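Local coordinates for methionine-binding protein (Coxiella burnetii, PDB 3TQW) that binds methionine and probably serves as the periplasmic substrate-binding component of an ABC transporter, at residues V5-I10 against V53-F58; K91-L96 against V166-I171; T97-G102 against K147-V152. All coordinates share one frame; numbering follows the deposited sequence.

Interaction 1 (V5-I10 against V53-F58); sequences VRVGTI and VDANMF. With MET (methionine), chain C.
The carbonyl oxygen of Arg6 accepts two backbone bonds at once, from Asp54 N at 2.7 Å and from Ala55 N at 3.1 Å, where the chain leaves a turn and enters strand 55-60. From there the two strands run parallel as neighbours in the mixed sheet of one lobe of the periplasmic binding protein fold, joined through helix 13-29, the edge strand 33-38 and helix 44-49. Asp54 also uses its side chain: with CG beside its own backbone N (chi1 -57°), OD2 takes the N-H of Arg6 almost straight, at 174°, on the anti side of the carboxylate. The Arg6 guanidinium is not part of this grip; its NE bonds Ser52 O. Further along, Gly8 N donates to Ala55 O and Gly8 O accepts from the N of Met57, which is present as selenomethionine, while Asn56 CB and Val53 CG1 pack against the bare glycine backbone. Beyond the last direct bond a water bridges Ile10 N and Met57 O. Ile10 lays CG1 3.8 Å from Phe58 CB. Phe58 belongs to the methionine pocket: its ring atom CE2 lies 3.9 Å from the ligand CE, and its carbonyl O is 3.2 Å from the ligand CB.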
loop_
_atom_site.group_PDB
_atom_site.type_symbol
_atom_site.label_atom_id
_atom_site.label_comp_id
_atom_site.label_asym_id
_atom_site.label_seq_id
_atom_site.Cartn_x
_atom_site.Cartn_y
_atom_site.Cartn_z
ATOM N N VAL A 5 1.382 -24.052 -2.616
ATOM C CA VAL A 5 1.515 -22.834 -1.818
ATOM C C VAL A 5 0.387 -21.828 -2.058
ATOM O O VAL A 5 0.173 -21.363 -3.181
ATOM C CB VAL A 5 2.874 -22.133 -2.051
ATOM C CG1 VAL A 5 2.926 -20.830 -1.269
ATOM C CG2 VAL A 5 4.023 -23.039 -1.640
ATOM N N ARG A 6 -0.323 -21.479 -0.990
ATOM C CA ARG A 6 -1.415 -20.521 -1.090
ATOM C C ARG A 6 -0.938 -19.141 -0.668
ATOM O O ARG A 6 -0.415 -18.966 0.434
ATOM C CB ARG A 6 -2.603 -20.983 -0.242
ATOM C CG ARG A 6 -3.333 -22.183 -0.839
ATOM C CD ARG A 6 -4.162 -22.929 0.196
ATOM N NE ARG A 6 -5.229 -22.109 0.760
ATOM C CZ ARG A 6 -6.475 -22.063 0.295
ATOM N NH1 ARG A 6 -6.820 -22.789 -0.766
ATOM N NH2 ARG A 6 -7.378 -21.289 0.891
ATOM N N VAL A 7 -1.128 -18.158 -1.545
ATOM C CA VAL A 7 -0.677 -16.793 -1.290
ATOM C C VAL A 7 -1.835 -15.800 -1.372
ATOM O O VAL A 7 -2.548 -15.754 -2.372
ATOM C CB VAL A 7 0.394 -16.364 -2.309
ATOM C CG1 VAL A 7 0.901 -14.970 -1.989
ATOM C CG2 VAL A 7 1.544 -17.367 -2.332
ATOM N N GLY A 8 -2.009 -15.000 -0.323
ATOM C CA GLY A 8 -3.087 -14.032 -0.269
ATOM C C GLY A 8 -2.682 -12.688 -0.841
ATOM O O GLY A 8 -1.611 -12.163 -0.537
ATOM N N THR A 9 -3.542 -12.137 -1.691
ATOM C CA THR A 9 -3.318 -10.811 -2.256
ATOM C C THR A 9 -4.614 -10.007 -2.190
ATOM O O THR A 9 -5.687 -10.550 -1.911
ATOM C CB THR A 9 -2.871 -10.891 -3.724
ATOM O OG1 THR A 9 -3.898 -11.526 -4.500
ATOM C CG2 THR A 9 -1.580 -11.701 -3.848
ATOM N N ILE A 10 -4.512 -8.708 -2.438
ATOM C CA ILE A 10 -5.689 -7.872 -2.588
ATOM C C ILE A 10 -6.057 -7.852 -4.063
ATOM O O ILE A 10 -5.197 -7.620 -4.922
ATOM C CB ILE A 10 -5.423 -6.433 -2.109
ATOM C CG1 ILE A 10 -5.124 -6.428 -0.605
ATOM C CG2 ILE A 10 -6.625 -5.537 -2.422
ATOM C CD1 ILE A 10 -6.332 -6.774 0.264
ATOM N N VAL A 53 -4.105 -19.220 4.189
ATOM C CA VAL A 53 -3.053 -19.037 3.193
ATOM C C VAL A 53 -1.708 -19.294 3.870
ATOM O O VAL A 53 -1.626 -19.326 5.100
ATOM C CB VAL A 53 -3.058 -17.616 2.579
ATOM C CG1 VAL A 53 -4.392 -17.327 1.882
ATOM C CG2 VAL A 53 -2.775 -16.572 3.656
ATOM N N ASP A 54 -0.663 -19.481 3.069
ATOM C CA ASP A 54 0.669 -19.787 3.590
ATOM C C ASP A 54 1.589 -18.572 3.540
ATOM O O ASP A 54 2.648 -18.548 4.168
ATOM C CB ASP A 54 1.288 -20.929 2.785
ATOM C CG ASP A 54 0.427 -22.173 2.802
ATOM O OD1 ASP A 54 0.043 -22.598 3.913
ATOM O OD2 ASP A 54 0.114 -22.705 1.711
ATOM N N ALA A 55 1.182 -17.575 2.764
ATOM C CA ALA A 55 1.888 -16.309 2.702
ATOM C C ALA A 55 0.907 -15.266 2.215
ATOM O O ALA A 55 -0.161 -15.603 1.712
ATOM C CB ALA A 55 3.073 -16.397 1.746
ATOM N N ASN A 56 1.263 -13.997 2.371
ATOM C CA ASN A 56 0.511 -12.943 1.719
ATOM C C ASN A 56 1.440 -11.857 1.204
ATOM O O ASN A 56 2.573 -11.728 1.665
ATOM C CB ASN A 56 -0.629 -12.392 2.601
ATOM C CG ASN A 56 -0.138 -11.667 3.851
ATOM O OD1 ASN A 56 0.853 -10.933 3.825
ATOM N ND2 ASN A 56 -0.849 -11.870 4.962
HETATM N N MSE A 57 0.976 -11.123 0.202
HETATM C CA MSE A 57 1.742 -10.026 -0.365
HETATM C C MSE A 57 0.785 -8.876 -0.622
HETATM O O MSE A 57 0.124 -8.839 -1.663
HETATM C CB MSE A 57 2.399 -10.440 -1.685
HETATM C CG MSE A 57 3.270 -9.325 -2.291
HETATM SE SE MSE A 57 3.336 -9.348 -4.253
HETATM C CE MSE A 57 1.466 -8.891 -4.625
ATOM N N PHE A 58 0.697 -7.945 0.321
ATOM C CA PHE A 58 -0.257 -6.850 0.184
ATOM C C PHE A 58 0.064 -5.621 1.029
ATOM O O PHE A 58 -0.564 -4.574 0.856
ATOM C CB PHE A 58 -1.663 -7.332 0.550
ATOM C CG PHE A 58 -1.928 -7.349 2.029
ATOM C CD1 PHE A 58 -1.449 -8.385 2.820
ATOM C CD2 PHE A 58 -2.651 -6.330 2.633
ATOM C CE1 PHE A 58 -1.681 -8.398 4.190
ATOM C CE2 PHE A 58 -2.887 -6.340 4.002
ATOM C CZ PHE A 58 -2.404 -7.375 4.778
HETATM N N MET C . -0.090 -1.725 -1.399
HETATM C CA MET C . -0.393 -0.739 -0.354
HETATM C C MET C . 0.607 0.411 -0.439
HETATM O O MET C . 1.784 0.180 -0.711
HETATM C CB MET C . -0.330 -1.405 1.028
HETATM C CG MET C . -0.676 -0.504 2.217
HETATM S SD MET C . -0.569 -1.389 3.795
HETATM C CE MET C . -1.917 -2.550 3.580
HETATM O OXT MET C . 0.276 1.584 -0.248
HETATM O O HOH W 1 -1.858 -7.651 -2.865
#

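Interaction 2 (K91-L96 against V166-I171); sequences KKITAL and VDLAAI
Val166 meets the 91-96 loop through its carbonyl oxygen, its CB directed away from the loop and its side chain packed on Ala106 of strand 104-108. A water joins this oxygen to the loop, donating to Val166 O and accepting from Lys91 N, each at 2.8 Å. The aliphatic part of Lys92 passes by the same carbonyl, with CE 3.4 Å from Val166 O; a bend at chi4 (-63°) then sets NZ, which bonds Gly164 O.

Asp167 comes next. Its side chain crosses that of Lys92 obliquely, and OD1 touches the methylene CD at 3.6 Å instead of the ammonium: Lys92 NZ stays 5.8 Å from Asp167 OD1, so any attraction between the opposite charges is probably modest. The other carboxylate oxygen, OD2, takes the backbone N-H of Lys104. Asp167 O faces Ile93, whose CG1 lies 3.9 Å from it, and is also hydrogen-bonded by Ser90 OG. This is the entry to strand 168-171, a central strand in the mixed sheet of the second lobe of the binding protein, flanked by strands 104-108 and 87-89; the 91-96 loop follows strand 87-89 and turns over the beginning of its neighbour.

At Leu168 the contact becomes wholly apolar. CG stands anti to the backbone N (chi1 -167°); chi2, near 70°, sets the methyls, which end up nearer the loop. CD1 faces Ile93 CD1 at 4.3 Å, a loose approach. CD2 meets Leu96 CD2 more closely, at 3.8 Å, with these two leucine side chains crossing at about a right angle.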
loop_
_atom_site.group_PDB
_atom_site.type_symbol
_atom_site.label_atom_id
_atom_site.label_comp_id
_atom_site.label_asym_id
_atom_site.label_seq_id
_atom_site.Cartn_x
_atom_site.Cartn_y
_atom_site.Cartn_z
ATOM N N LYS A 91 -10.163 15.793 -8.108
ATOM C CA LYS A 91 -10.956 16.079 -9.294
ATOM C C LYS A 91 -11.480 17.510 -9.223
ATOM O O LYS A 91 -12.356 17.898 -9.997
ATOM C CB LYS A 91 -12.114 15.086 -9.429
ATOM C CG LYS A 91 -11.687 13.712 -9.921
ATOM C CD LYS A 91 -12.717 12.642 -9.598
ATOM C CE LYS A 91 -14.073 12.954 -10.205
ATOM N NZ LYS A 91 -15.057 11.871 -9.911
ATOM N N LYS A 92 -10.935 18.295 -8.296
ATOM C CA LYS A 92 -11.383 19.676 -8.121
ATOM C C LYS A 92 -10.264 20.712 -8.301
ATOM O O LYS A 92 -10.533 21.872 -8.603
ATOM C CB LYS A 92 -12.078 19.857 -6.762
ATOM C CG LYS A 92 -13.353 19.024 -6.589
ATOM C CD LYS A 92 -14.073 19.380 -5.296
ATOM C CE LYS A 92 -15.196 18.398 -4.964
ATOM N NZ LYS A 92 -16.284 18.379 -5.983
ATOM N N ILE A 93 -9.014 20.297 -8.111
ATOM C CA ILE A 93 -7.877 21.194 -8.304
ATOM C C ILE A 93 -6.759 20.532 -9.107
ATOM O O ILE A 93 -6.604 19.309 -9.078
ATOM C CB ILE A 93 -7.302 21.707 -6.961
ATOM C CG1 ILE A 93 -6.778 20.546 -6.113
ATOM C CG2 ILE A 93 -8.345 22.514 -6.194
ATOM C CD1 ILE A 93 -6.163 20.978 -4.787
ATOM N N THR A 94 -5.985 21.346 -9.823
ATOM C CA THR A 94 -4.844 20.855 -10.590
ATOM C C THR A 94 -3.534 21.223 -9.909
ATOM O O THR A 94 -2.477 20.696 -10.253
ATOM C CB THR A 94 -4.820 21.433 -12.018
ATOM O OG1 THR A 94 -4.806 22.863 -11.951
ATOM C CG2 THR A 94 -6.042 20.980 -12.802
ATOM N N ALA A 95 -3.602 22.141 -8.952
ATOM C CA ALA A 95 -2.416 22.550 -8.211
ATOM C C ALA A 95 -2.748 22.712 -6.737
ATOM O O ALA A 95 -3.845 23.138 -6.386
ATOM C CB ALA A 95 -1.853 23.845 -8.777
ATOM N N LEU A 96 -1.797 22.376 -5.874
ATOM C CA LEU A 96 -2.054 22.370 -4.440
ATOM C C LEU A 96 -2.378 23.756 -3.885
ATOM O O LEU A 96 -3.134 23.880 -2.921
ATOM C CB LEU A 96 -0.880 21.744 -3.683
ATOM C CG LEU A 96 -0.712 20.232 -3.856
ATOM C CD1 LEU A 96 0.566 19.753 -3.180
ATOM C CD2 LEU A 96 -1.929 19.487 -3.307
ATOM N N VAL A 166 -14.564 15.553 -1.791
ATOM C CA VAL A 166 -13.443 16.197 -1.115
ATOM C C VAL A 166 -12.592 16.932 -2.131
ATOM O O VAL A 166 -12.727 16.719 -3.333
ATOM C CB VAL A 166 -12.575 15.189 -0.343
ATOM C CG1 VAL A 166 -13.421 14.468 0.708
ATOM C CG2 VAL A 166 -11.938 14.188 -1.309
ATOM N N ASP A 167 -11.716 17.799 -1.641
ATOM C CA ASP A 167 -10.896 18.612 -2.520
ATOM C C ASP A 167 -9.584 17.932 -2.877
ATOM O O ASP A 167 -8.954 18.282 -3.870
ATOM C CB ASP A 167 -10.647 19.970 -1.871
ATOM C CG ASP A 167 -11.938 20.690 -1.551
ATOM O OD1 ASP A 167 -12.610 21.119 -2.506
ATOM O OD2 ASP A 167 -12.295 20.802 -0.358
ATOM N N LEU A 168 -9.192 16.954 -2.066
ATOM C CA LEU A 168 -7.902 16.283 -2.212
ATOM C C LEU A 168 -7.941 14.981 -1.425
ATOM O O LEU A 168 -8.530 14.925 -0.346
ATOM C CB LEU A 168 -6.784 17.169 -1.654
ATOM C CG LEU A 168 -5.343 16.777 -1.988
ATOM C CD1 LEU A 168 -5.078 17.037 -3.468
ATOM C CD2 LEU A 168 -4.351 17.542 -1.120
ATOM N N ALA A 169 -7.321 13.931 -1.952
ATOM C CA ALA A 169 -7.282 12.661 -1.234
ATOM C C ALA A 169 -5.933 11.983 -1.392
ATOM O O ALA A 169 -5.359 11.968 -2.482
ATOM C CB ALA A 169 -8.408 11.738 -1.709
ATOM N N ALA A 170 -5.426 11.441 -0.290
ATOM C CA ALA A 170 -4.253 10.579 -0.323
ATOM C C ALA A 170 -4.752 9.158 -0.542
ATOM O O ALA A 170 -5.517 8.637 0.269
ATOM C CB ALA A 170 -3.493 10.675 0.993
ATOM N N ILE A 171 -4.337 8.532 -1.641
ATOM C CA ILE A 171 -4.868 7.222 -2.016
ATOM C C ILE A 171 -3.755 6.204 -2.267
ATOM O O ILE A 171 -2.790 6.490 -2.973
ATOM C CB ILE A 171 -5.743 7.336 -3.287
ATOM C CG1 ILE A 171 -6.806 8.432 -3.113
ATOM C CG2 ILE A 171 -6.370 5.979 -3.650
ATOM C CD1 ILE A 171 -7.719 8.618 -4.326
HETATM O O HOH W 2 -11.591 15.902 -5.743
#

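Interaction 3 (T97-G102 against K147-V152); sequences TQLKTG and KKLKIV
Lys147 reaches across to the 97-102 loop with an extended side chain, its NZ donating to Leu99 O at 2.6 Å. The contact lies at the outer end of the second lobe of this periplasmic binding protein, where the loop leading into strand 104-108 meets the turn leading into strand 150-154, its parallel neighbour at the edge of the sheet. Beyond CG the lysine is straight, so that CD and CE also pass close to the Leu99 carbonyl, and the ammonium enters in the carbonyl plane on a lone pair, with a C=O...N angle of 140°. Thr97 O is a further 3.1 Å neighbour of Lys147 NZ, which puts the ammonium beside the carbonyls of Thr97, in the 3-10 turn, and of Leu99, just after it.

The backbone of Lys147 is held as well: its O accepts from Gly102 N at 2.8 Å. Thr101 adds to this: its CG2, anti to the backbone N, comes 3.4 Å from the same Lys147 O, and the Thr101 CA makes a CA-H...O contact with it. Gly102 CA makes another such contact with Lys148 O. The positive phi of Gly102, 78°, is one that favours glycine.

The leucines lie inward of these polar links. Leu99 directs its CB toward the 147-152 segment, whereas the CB of Leu149 points away and its branch end returns, leaving the CD1 methyls of Leu99 and Leu149 4.3 Å apart. Both side chains also touch Ile105 of strand 104-108. At the exposed margin the extended Lys150 chain runs past the glycine carbonyl, its CD 3.6 Å from Gly102 O.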
loop_
_atom_site.group_PDB
_atom_site.type_symbol
_atom_site.label_atom_id
_atom_site.label_comp_id
_atom_site.label_asym_id
_atom_site.label_seq_id
_atom_site.Cartn_x
_atom_site.Cartn_y
_atom_site.Cartn_z
ATOM N N THR A 97 -1.814 24.797 -4.493
ATOM C CA THR A 97 -2.072 26.161 -4.034
ATOM C C THR A 97 -3.539 26.565 -4.193
ATOM O O THR A 97 -4.005 27.495 -3.537
ATOM C CB THR A 97 -1.161 27.200 -4.735
ATOM O OG1 THR A 97 -1.268 27.062 -6.158
ATOM C CG2 THR A 97 0.287 27.003 -4.319
ATOM N N GLN A 98 -4.266 25.860 -5.055
ATOM C CA GLN A 98 -5.676 26.168 -5.295
ATOM C C GLN A 98 -6.591 25.850 -4.107
ATOM O O GLN A 98 -7.751 26.264 -4.089
ATOM C CB GLN A 98 -6.184 25.437 -6.541
ATOM C CG GLN A 98 -5.457 25.798 -7.827
ATOM C CD GLN A 98 -6.043 25.101 -9.041
ATOM O OE1 GLN A 98 -6.096 23.873 -9.102
ATOM N NE2 GLN A 98 -6.495 25.886 -10.012
ATOM N N LEU A 99 -6.084 25.108 -3.125
ATOM C CA LEU A 99 -6.900 24.735 -1.970
ATOM C C LEU A 99 -7.449 25.961 -1.256
ATOM O O LEU A 99 -6.703 26.872 -0.915
ATOM C CB LEU A 99 -6.104 23.881 -0.984
ATOM C CG LEU A 99 -5.939 22.409 -1.356
ATOM C CD1 LEU A 99 -4.999 21.724 -0.389
ATOM C CD2 LEU A 99 -7.297 21.715 -1.390
ATOM N N LYS A 100 -8.757 25.976 -1.030
ATOM C CA LYS A 100 -9.384 27.055 -0.282
ATOM C C LYS A 100 -9.311 26.777 1.213
ATOM O O LYS A 100 -9.057 25.645 1.641
ATOM C CB LYS A 100 -10.845 27.221 -0.705
ATOM C CG LYS A 100 -11.033 27.556 -2.178
ATOM C CD LYS A 100 -12.489 27.405 -2.598
ATOM C CE LYS A 100 -12.668 27.650 -4.090
ATOM N NZ LYS A 100 -14.037 27.281 -4.551
ATOM N N THR A 101 -9.535 27.818 2.006
ATOM C CA THR A 101 -9.600 27.676 3.450
ATOM C C THR A 101 -10.721 26.717 3.820
ATOM O O THR A 101 -11.834 26.822 3.304
ATOM C CB THR A 101 -9.849 29.037 4.120
ATOM O OG1 THR A 101 -8.789 29.933 3.768
ATOM C CG2 THR A 101 -9.907 28.892 5.634
ATOM N N GLY A 102 -10.422 25.770 4.701
ATOM C CA GLY A 102 -11.415 24.810 5.151
ATOM C C GLY A 102 -11.701 23.692 4.163
ATOM O O GLY A 102 -12.703 22.989 4.289
ATOM N N LYS A 147 -4.421 26.826 6.353
ATOM C CA LYS A 147 -5.692 26.940 5.645
ATOM C C LYS A 147 -6.826 26.236 6.373
ATOM O O LYS A 147 -7.921 26.101 5.830
ATOM C CB LYS A 147 -5.581 26.416 4.213
ATOM C CG LYS A 147 -4.717 27.273 3.309
ATOM C CD LYS A 147 -4.879 26.866 1.851
ATOM C CE LYS A 147 -3.998 27.708 0.941
ATOM N NZ LYS A 147 -4.165 27.337 -0.495
ATOM N N LYS A 148 -6.565 25.800 7.600
ATOM C CA LYS A 148 -7.593 25.157 8.413
ATOM C C LYS A 148 -8.264 24.032 7.634
ATOM O O LYS A 148 -9.489 23.909 7.602
ATOM C CB LYS A 148 -8.612 26.192 8.891
ATOM C CG LYS A 148 -7.955 27.357 9.643
ATOM C CD LYS A 148 -8.936 28.465 9.982
ATOM C CE LYS A 148 -8.233 29.584 10.742
ATOM N NZ LYS A 148 -9.160 30.691 11.101
ATOM N N LEU A 149 -7.440 23.214 6.995
ATOM C CA LEU A 149 -7.935 22.112 6.188
ATOM C C LEU A 149 -8.645 21.096 7.074
ATOM O O LEU A 149 -8.240 20.859 8.207
ATOM C CB LEU A 149 -6.777 21.465 5.426
ATOM C CG LEU A 149 -6.058 22.398 4.444
ATOM C CD1 LEU A 149 -4.778 21.770 3.915
ATOM C CD2 LEU A 149 -6.976 22.775 3.295
ATOM N N LYS A 150 -9.721 20.512 6.559
ATOM C CA LYS A 150 -10.474 19.522 7.310
ATOM C C LYS A 150 -10.085 18.107 6.881
ATOM O O LYS A 150 -10.219 17.744 5.712
ATOM C CB LYS A 150 -11.973 19.750 7.117
ATOM C CG LYS A 150 -12.405 21.171 7.457
ATOM C CD LYS A 150 -13.895 21.372 7.249
ATOM C CE LYS A 150 -14.304 22.799 7.574
ATOM N NZ LYS A 150 -15.774 22.992 7.449
ATOM N N ILE A 151 -9.602 17.316 7.833
ATOM C CA ILE A 151 -9.167 15.951 7.547
ATOM C C ILE A 151 -10.330 14.971 7.652
ATOM O O ILE A 151 -10.976 14.868 8.692
ATOM C CB ILE A 151 -8.040 15.512 8.494
ATOM C CG1 ILE A 151 -6.880 16.505 8.432
ATOM C CG2 ILE A 151 -7.553 14.116 8.133
ATOM C CD1 ILE A 151 -6.282 16.655 7.037
ATOM N N VAL A 152 -10.587 14.255 6.566
ATOM C CA VAL A 152 -11.654 13.266 6.507
ATOM C C VAL A 152 -11.050 11.863 6.482
ATOM O O VAL A 152 -10.309 11.522 5.566
ATOM C CB VAL A 152 -12.510 13.468 5.243
ATOM C CG1 VAL A 152 -13.600 12.412 5.154
ATOM C CG2 VAL A 152 -13.115 14.862 5.238
#

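In the fold
The three contacts divide between two lobes, with bound methionine between them. Interaction 1 belongs to the sheet of the first lobe and contributes Phe58 to the pocket; interactions 2 and 3 lie across the chain's centre, their centres about 33 and 39 Å from that of interaction 1, and share the second sheet. There, strand 104-108 separates strands 150-154 and 168-171. The centres of interactions 2 and 3 are only about 10 Å apart, and Leu99 connects them: its CD2 touches Ile93 CD1 at 3.7 Å and Asp167 CB at 3.8 Å. Neither contains a pocket residue, though Arg116, which bonds the ligand, sits in the helix following strand 104-108.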